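Local structure of prenylcyclase (Actinoplanes teichomyceticus, 6IJ1) at residues Asp92-Val97 with Glu117-His122; Thr161-Gly166 with Thr202-Glu207. The protein is probably a terpene-type prenyl cyclase that folds an isoprenoid chain into rings. One frame throughout, in Å; residues are numbered along the deposited sequence.

Contact 1: residues Asp92-Val97 with Glu117-His122; sequences DSTGWV and EFLARH
T94 meets F118 obliquely: its hydroxyl OG1 comes 3.4 Å from F118 CE1 and also leans on CD1 of the same ring. Its methyl sits between the ring and the leucine and touches both, with T94 CG2 3.9 Å from F118 CD1 and 4.0 Å from L119 CD2; the leucine side chain runs past it in the opposite direction. The hydroxyl sits beside the backbone N (chi1 -59°), which turns it back toward D90 O and W81 N, its hydrogen-bond partners. The next shell fixes the phenyl group. H122 places CE1 3.3 Å above one ring face, displaced toward the rim, and is itself anchored by the bond from H122 ND1 to F118 O (2.8 Å), with the oxygen in the imidazole plane. With an alanine in place of F118, T94 and the H122 imidazole would probably lose their shared aromatic wall, and a gap would open between the helices. On the far flank of helix 91-104, W96 NE1 donates to D92 OD2 (3.0 Å) from above the carboxylate plane. The axes of segments 92-97 and 117-121 come within 10.1 Å at 144°, a roughly antiparallel pairing of successive helices, consistent with the alpha-alpha barrels of class II terpene cyclases.

Contact 2: residues Thr161-Gly166 with Thr202-Glu207; sequences TAAVAG and TALAVE
Carbonyl oxygens A162 O and L204 O face each other across this contact at 3.5 Å, two acceptors that cannot bond to one another; the hydroxyl of S208, one turn beyond L204, hydrogen-bonds to both, and weakly to A163 O, so the carbonyls share its single proton and helix 158-164 is tied to helix 198-209. Around this shared hydroxyl the packing is built from very small side chains. A162 points its methyl at the other helix, where A162 CB reaches A205 N at 3.6 Å, and beside it the A205 methyl, CB to CB 3.8 Å. Such contacts let the chains come unusually close, with the CA atoms of A162 and A205 only 4.2 Å apart. L204 supplies the one long side chain: with CG anti to its carbonyl carbon (chi1 -60°), it brings L204 CD1 to 4.0 Å from A163 CB. L180 of helix 173-182 adds a further apolar neighbour to A162, and E207 reaches onward to R254 in a salt bridge. The arrangement is an alanine-lined helix-helix contact reinforced by a serine-to-carbonyl link, joining two neighbouring helices near the centre of the chain, consistent with the wall of an alpha-alpha barrel.

Overall arrangement
Contacts 1 and 2 follow each other along the chain, and their centres lie 14 Å apart, yet they share a boundary. W96 CZ2 packs 4.0 Å from L204 CD1, D92 OD1 lies 3.9 Å from A163 CB, and G95 CA is 4.1 Å from V164 CG1, so helix 91-104 leans on both helix 158-164 and helix 198-209. A common device recurs: T94, T161 and T202 each hydrogen-bond both to a carbonyl four residues back in the chain and to a backbone N of an earlier loop (W81, V129, W190). An imidazole about 4 Å from the L204 side chain is probably from the crystallisation liquor, though it may mark a pocket nearby.

Contact 1: residues Asp92-Val97 with Glu117-His122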
ATOM      1  N   ASP A  92       8.325  -3.719  -2.644  1.00 14.08           N
ATOM      2  CA  ASP A  92       7.033  -3.031  -2.611  1.00 12.94           C
ATOM      3  C   ASP A  92       7.037  -1.800  -3.528  1.00 13.50           C
ATOM      4  O   ASP A  92       6.143  -1.642  -4.353  1.00 14.03           O
ATOM      5  CB  ASP A  92       6.704  -2.642  -1.156  1.00 13.58           C
ATOM      6  CG  ASP A  92       5.232  -2.318  -0.966  1.00 15.38           C
ATOM      7  OD1 ASP A  92       4.376  -3.141  -1.355  1.00 16.57           O
ATOM      8  OD2 ASP A  92       4.925  -1.187  -0.504  1.00 17.52           O
ATOM      9  N   SER A  93       8.035  -0.917  -3.407  1.00 12.95           N
ATOM     10  CA  SER A  93       8.116   0.241  -4.287  1.00 13.48           C
ATOM     11  C   SER A  93       8.125  -0.184  -5.776  1.00 13.06           C
ATOM     12  O   SER A  93       7.411   0.386  -6.612  1.00 14.81           O
ATOM     13  CB  SER A  93       9.400   1.071  -3.991  1.00 16.61           C
ATOM     14  OG  SER A  93       9.398   1.472  -2.616  1.00 18.33           O
ATOM     15  N   THR A  94       8.912  -1.229  -6.090  1.00 14.40           N
ATOM     16  CA  THR A  94       8.959  -1.740  -7.454  1.00 15.24           C
ATOM     17  C   THR A  94       7.577  -2.203  -7.880  1.00 14.22           C
ATOM     18  O   THR A  94       7.132  -1.908  -8.989  1.00 14.98           O
ATOM     19  CB  THR A  94       9.948  -2.873  -7.510  1.00 13.56           C
ATOM     20  OG1 THR A  94      11.245  -2.341  -7.089  1.00 15.52           O
ATOM     21  CG2 THR A  94      10.046  -3.500  -8.887  1.00 15.28           C
ATOM     22  N   GLY A  95       6.886  -2.901  -6.982  1.00 13.70           N
ATOM     23  CA  GLY A  95       5.536  -3.368  -7.323  1.00 13.37           C
ATOM     24  C   GLY A  95       4.572  -2.226  -7.588  1.00 13.18           C
ATOM     25  O   GLY A  95       3.742  -2.312  -8.513  1.00 14.77           O
ATOM     26  N   TRP A  96       4.647  -1.120  -6.832  1.00 12.97           N
ATOM     27  CA  TRP A  96       3.758  -0.001  -7.124  1.00 12.57           C
ATOM     28  C   TRP A  96       4.039   0.631  -8.496  1.00 13.55           C
ATOM     29  O   TRP A  96       3.104   1.084  -9.146  1.00 14.09           O
ATOM     30  CB  TRP A  96       3.793   1.121  -6.043  1.00 14.37           C
ATOM     31  CG  TRP A  96       3.263   0.627  -4.732  1.00 14.16           C
ATOM     32  CD1 TRP A  96       3.980   0.316  -3.602  1.00 14.45           C
ATOM     33  CD2 TRP A  96       1.903   0.347  -4.441  1.00 11.89           C
ATOM     34  NE1 TRP A  96       3.132  -0.181  -2.625  1.00 13.54           N
ATOM     35  CE2 TRP A  96       1.854  -0.199  -3.122  1.00 12.47           C
ATOM     36  CE3 TRP A  96       0.722   0.470  -5.184  1.00 13.67           C
ATOM     37  CZ2 TRP A  96       0.668  -0.602  -2.529  1.00 13.50           C
ATOM     38  CZ3 TRP A  96      -0.488   0.062  -4.601  1.00 13.41           C
ATOM     39  CH2 TRP A  96      -0.485  -0.488  -3.274  1.00 13.63           C
ATOM     40  N   VAL A  97       5.329   0.719  -8.909  1.00 13.41           N
ATOM     41  CA  VAL A  97       5.632   1.247 -10.236  1.00 13.89           C
ATOM     42  C   VAL A  97       5.073   0.326 -11.304  1.00 14.29           C
ATOM     43  O   VAL A  97       4.462   0.799 -12.276  1.00 15.70           O
ATOM     44  CB  VAL A  97       7.147   1.446 -10.391  1.00 13.96           C
ATOM     45  CG1 VAL A  97       7.408   1.979 -11.829  1.00 15.73           C
ATOM     46  CG2 VAL A  97       7.630   2.446  -9.320  1.00 14.30           C
ATOM     47  N   GLU A 117      12.162  -9.398 -13.089  1.00 19.34           N
ATOM     48  CA  GLU A 117      13.260 -10.192 -12.577  1.00 19.75           C
ATOM     49  C   GLU A 117      13.628  -9.765 -11.172  1.00 16.92           C
ATOM     50  O   GLU A 117      13.933 -10.601 -10.330  1.00 19.28           O
ATOM     51  CB  GLU A 117      14.470 -10.070 -13.503  1.00 21.44           C
ATOM     52  CG  GLU A 117      14.178 -10.755 -14.866  1.00 26.87           C
ATOM     53  CD  GLU A 117      15.232 -10.382 -15.930  1.00 46.10           C
ATOM     54  OE1 GLU A 117      16.104  -9.518 -15.638  1.00 42.78           O
ATOM     55  OE2 GLU A 117      15.184 -10.957 -17.052  1.00 41.80           O
ATOM     56  N   PHE A 118      13.600  -8.464 -10.913  1.00 17.21           N
ATOM     57  CA  PHE A 118      13.871  -7.999  -9.550  1.00 16.66           C
ATOM     58  C   PHE A 118      12.870  -8.590  -8.571  1.00 16.06           C
ATOM     59  O   PHE A 118      13.263  -9.141  -7.537  1.00 16.58           O
ATOM     60  CB  PHE A 118      13.876  -6.477  -9.525  1.00 16.69           C
ATOM     61  CG  PHE A 118      14.076  -5.860  -8.186  1.00 17.30           C
ATOM     62  CD1 PHE A 118      12.977  -5.598  -7.368  1.00 20.57           C
ATOM     63  CD2 PHE A 118      15.348  -5.439  -7.806  1.00 20.82           C
ATOM     64  CE1 PHE A 118      13.144  -4.946  -6.132  1.00 19.47           C
ATOM     65  CE2 PHE A 118      15.553  -4.808  -6.537  1.00 21.58           C
ATOM     66  CZ  PHE A 118      14.430  -4.548  -5.722  1.00 19.11           C
ATOM     67  N   LEU A 119      11.555  -8.496  -8.900  1.00 16.24           N
ATOM     68  CA  LEU A 119      10.546  -9.077  -8.019  1.00 15.38           C
ATOM     69  C   LEU A 119      10.768 -10.561  -7.817  1.00 15.85           C
ATOM     70  O   LEU A 119      10.654 -11.065  -6.702  1.00 17.39           O
ATOM     71  CB  LEU A 119       9.117  -8.834  -8.519  1.00 15.25           C
ATOM     72  CG  LEU A 119       8.700  -7.370  -8.449  1.00 15.84           C
ATOM     73  CD1 LEU A 119       7.259  -7.188  -9.031  1.00 15.54           C
ATOM     74  CD2 LEU A 119       8.783  -6.820  -6.982  1.00 16.51           C
ATOM     75  N   ALA A 120      11.102 -11.316  -8.913  1.00 16.40           N
ATOM     76  CA  ALA A 120      11.291 -12.756  -8.725  1.00 16.15           C
ATOM     77  C   ALA A 120      12.396 -13.076  -7.712  1.00 15.54           C
ATOM     78  O   ALA A 120      12.295 -14.105  -7.023  1.00 18.88           O
ATOM     79  CB  ALA A 120      11.637 -13.395 -10.083  1.00 20.23           C
ATOM     80  N   ARG A 121      13.449 -12.234  -7.623  1.00 16.12           N
ATOM     81  CA  ARG A 121      14.491 -12.466  -6.629  1.00 19.52           C
ATOM     82  C   ARG A 121      13.960 -12.418  -5.209  1.00 17.20           C
ATOM     83  O   ARG A 121      14.602 -13.004  -4.309  1.00 19.71           O
ATOM     84  CB  ARG A 121      15.606 -11.437  -6.810  1.00 23.03           C
ATOM     85  CG  ARG A 121      16.375 -11.699  -8.085  1.00 24.44           C
ATOM     86  CD  ARG A 121      17.425 -10.617  -8.313  1.00 31.27           C
ATOM     87  NE  ARG A 121      18.440 -10.725  -7.275  1.00 48.58           N
ATOM     88  CZ  ARG A 121      19.650 -10.189  -7.358  1.00 59.62           C
ATOM     89  NH1 ARG A 121      20.508 -10.340  -6.358  1.00 60.01           N
ATOM     90  NH2 ARG A 121      19.998  -9.501  -8.441  1.00 61.08           N
ATOM     91  N   HIS A 122      12.797 -11.757  -4.990  1.00 16.85           N
ATOM     92  CA  HIS A 122      12.269 -11.585  -3.626  1.00 16.48           C
ATOM     93  C   HIS A 122      11.270 -12.654  -3.263  1.00 16.72           C
ATOM     94  O   HIS A 122      10.744 -12.669  -2.157  1.00 16.81           O
ATOM     95  CB  HIS A 122      11.624 -10.169  -3.467  1.00 15.42           C
ATOM     96  CG  HIS A 122      12.602  -9.060  -3.576  1.00 15.16           C
ATOM     97  ND1 HIS A 122      13.252  -8.744  -4.744  1.00 16.10           N
ATOM     98  CD2 HIS A 122      13.079  -8.220  -2.625  1.00 17.73           C
ATOM     99  CE1 HIS A 122      14.088  -7.735  -4.514  1.00 20.39           C
ATOM    100  NE2 HIS A 122      13.974  -7.376  -3.232  1.00 18.46           N
TER

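Contact 2: residues Thr161-Gly166 with Thr202-Glu207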
ATOM      1  N   THR A 161       3.454  -9.107  -0.171  1.00 13.78           N
ATOM      2  CA  THR A 161       2.927 -10.200  -1.005  1.00 13.79           C
ATOM      3  C   THR A 161       1.525  -9.867  -1.465  1.00 14.59           C
ATOM      4  O   THR A 161       1.176 -10.076  -2.644  1.00 14.52           O
ATOM      5  CB  THR A 161       2.914 -11.482  -0.208  1.00 13.66           C
ATOM      6  OG1 THR A 161       4.208 -11.734   0.328  1.00 14.61           O
ATOM      7  CG2 THR A 161       2.480 -12.690  -1.068  1.00 14.85           C
ATOM      8  N   ALA A 162       0.697  -9.335  -0.559  1.00 13.36           N
ATOM      9  CA  ALA A 162      -0.679  -8.993  -0.924  1.00 14.49           C
ATOM     10  C   ALA A 162      -0.726  -7.995  -2.058  1.00 14.17           C
ATOM     11  O   ALA A 162      -1.592  -8.102  -2.924  1.00 15.55           O
ATOM     12  CB  ALA A 162      -1.401  -8.426   0.322  1.00 14.39           C
ATOM     13  N   ALA A 163       0.178  -7.017  -2.076  1.00 13.45           N
ATOM     14  CA  ALA A 163       0.216  -6.025  -3.151  1.00 11.13           C
ATOM     15  C   ALA A 163       0.711  -6.639  -4.444  1.00 14.33           C
ATOM     16  O   ALA A 163       0.036  -6.512  -5.488  1.00 15.30           O
ATOM     17  CB  ALA A 163       1.140  -4.860  -2.734  1.00 14.31           C
ATOM     18  N   VAL A 164       1.908  -7.243  -4.421  1.00 14.26           N
ATOM     19  CA  VAL A 164       2.477  -7.649  -5.721  1.00 14.16           C
ATOM     20  C   VAL A 164       1.735  -8.820  -6.373  1.00 15.90           C
ATOM     21  O   VAL A 164       1.829  -8.976  -7.595  1.00 15.16           O
ATOM     22  CB  VAL A 164       3.965  -7.954  -5.612  1.00 16.00           C
ATOM     23  CG1 VAL A 164       4.739  -6.686  -5.085  1.00 16.32           C
ATOM     24  CG2 VAL A 164       4.271  -9.170  -4.804  1.00 18.84           C
ATOM     25  N   ALA A 165       1.004  -9.622  -5.590  1.00 13.36           N
ATOM     26  CA  ALA A 165       0.227 -10.729  -6.151  1.00 13.88           C
ATOM     27  C   ALA A 165      -0.798 -10.228  -7.123  1.00 16.09           C
ATOM     28  O   ALA A 165      -1.304 -11.025  -7.931  1.00 16.70           O
ATOM     29  CB  ALA A 165      -0.504 -11.475  -5.040  1.00 15.79           C
ATOM     30  N   GLY A 166      -1.158  -8.953  -7.068  1.00 14.39           N
ATOM     31  CA  GLY A 166      -2.132  -8.408  -8.028  1.00 15.51           C
ATOM     32  C   GLY A 166      -1.610  -8.104  -9.426  1.00 13.78           C
ATOM     33  O   GLY A 166      -2.400  -7.693 -10.288  1.00 16.73           O
ATOM     34  N   THR A 202      -5.213  -6.788   4.200  1.00 12.69           N
ATOM     35  CA  THR A 202      -6.444  -7.486   3.798  1.00 12.27           C
ATOM     36  C   THR A 202      -7.038  -6.894   2.536  1.00 13.51           C
ATOM     37  O   THR A 202      -7.462  -7.641   1.601  1.00 14.37           O
ATOM     38  CB  THR A 202      -7.452  -7.471   4.973  1.00 12.50           C
ATOM     39  OG1 THR A 202      -6.816  -8.106   6.076  1.00 14.37           O
ATOM     40  CG2 THR A 202      -8.759  -8.217   4.620  1.00 14.18           C
ATOM     41  N   ALA A 203      -7.142  -5.557   2.473  1.00 11.96           N
ATOM     42  CA  ALA A 203      -7.711  -4.921   1.289  1.00 13.19           C
ATOM     43  C   ALA A 203      -6.862  -5.168   0.053  1.00 13.31           C
ATOM     44  O   ALA A 203      -7.397  -5.467  -1.013  1.00 14.82           O
ATOM     45  CB  ALA A 203      -7.865  -3.395   1.514  1.00 13.68           C
ATOM     46  N   LEU A 204      -5.535  -5.055   0.182  1.00 13.77           N
ATOM     47  CA  LEU A 204      -4.704  -5.293  -1.007  1.00 13.16           C
ATOM     48  C   LEU A 204      -4.796  -6.743  -1.434  1.00 14.55           C
ATOM     49  O   LEU A 204      -4.861  -7.008  -2.636  1.00 14.93           O
ATOM     50  CB  LEU A 204      -3.250  -4.905  -0.709  1.00 13.32           C
ATOM     51  CG  LEU A 204      -3.047  -3.428  -0.312  1.00 15.52           C
ATOM     52  CD1 LEU A 204      -1.510  -3.178  -0.322  1.00 15.59           C
ATOM     53  CD2 LEU A 204      -3.777  -2.436  -1.179  1.00 17.61           C
ATOM     54  N   ALA A 205      -4.829  -7.666  -0.460  1.00 14.96           N
ATOM     55  CA  ALA A 205      -4.912  -9.088  -0.794  1.00 13.92           C
ATOM     56  C   ALA A 205      -6.182  -9.385  -1.583  1.00 14.95           C
ATOM     57  O   ALA A 205      -6.147 -10.021  -2.651  1.00 15.39           O
ATOM     58  CB  ALA A 205      -4.884  -9.926   0.463  1.00 16.21           C
ATOM     59  N   VAL A 206      -7.326  -8.881  -1.115  1.00 15.40           N
ATOM     60  CA  VAL A 206      -8.544  -9.279  -1.827  1.00 14.16           C
ATOM     61  C   VAL A 206      -8.652  -8.613  -3.177  1.00 15.13           C
ATOM     62  O   VAL A 206      -9.210  -9.185  -4.114  1.00 16.83           O
ATOM     63  CB  VAL A 206      -9.807  -9.033  -0.978  1.00 16.73           C
ATOM     64  CG1 VAL A 206      -9.770  -9.920   0.217  1.00 16.90           C
ATOM     65  CG2 VAL A 206     -10.045  -7.554  -0.615  1.00 15.72           C
ATOM     66  N   GLU A 207      -8.180  -7.371  -3.331  1.00 13.92           N
ATOM     67  CA  GLU A 207      -8.179  -6.754  -4.642  1.00 13.77           C
ATOM     68  C   GLU A 207      -7.218  -7.485  -5.587  1.00 15.70           C
ATOM     69  O   GLU A 207      -7.544  -7.711  -6.766  1.00 16.56           O
ATOM     70  CB  GLU A 207      -7.799  -5.267  -4.511  1.00 16.20           C
ATOM     71  CG  GLU A 207      -8.951  -4.490  -3.802  1.00 18.27           C
ATOM     72  CD  GLU A 207      -8.699  -3.026  -3.692  1.00 23.56           C
ATOM     73  OE1 GLU A 207      -7.577  -2.584  -4.032  1.00 23.64           O
ATOM     74  OE2 GLU A 207      -9.599  -2.306  -3.243  1.00 19.19           O
TER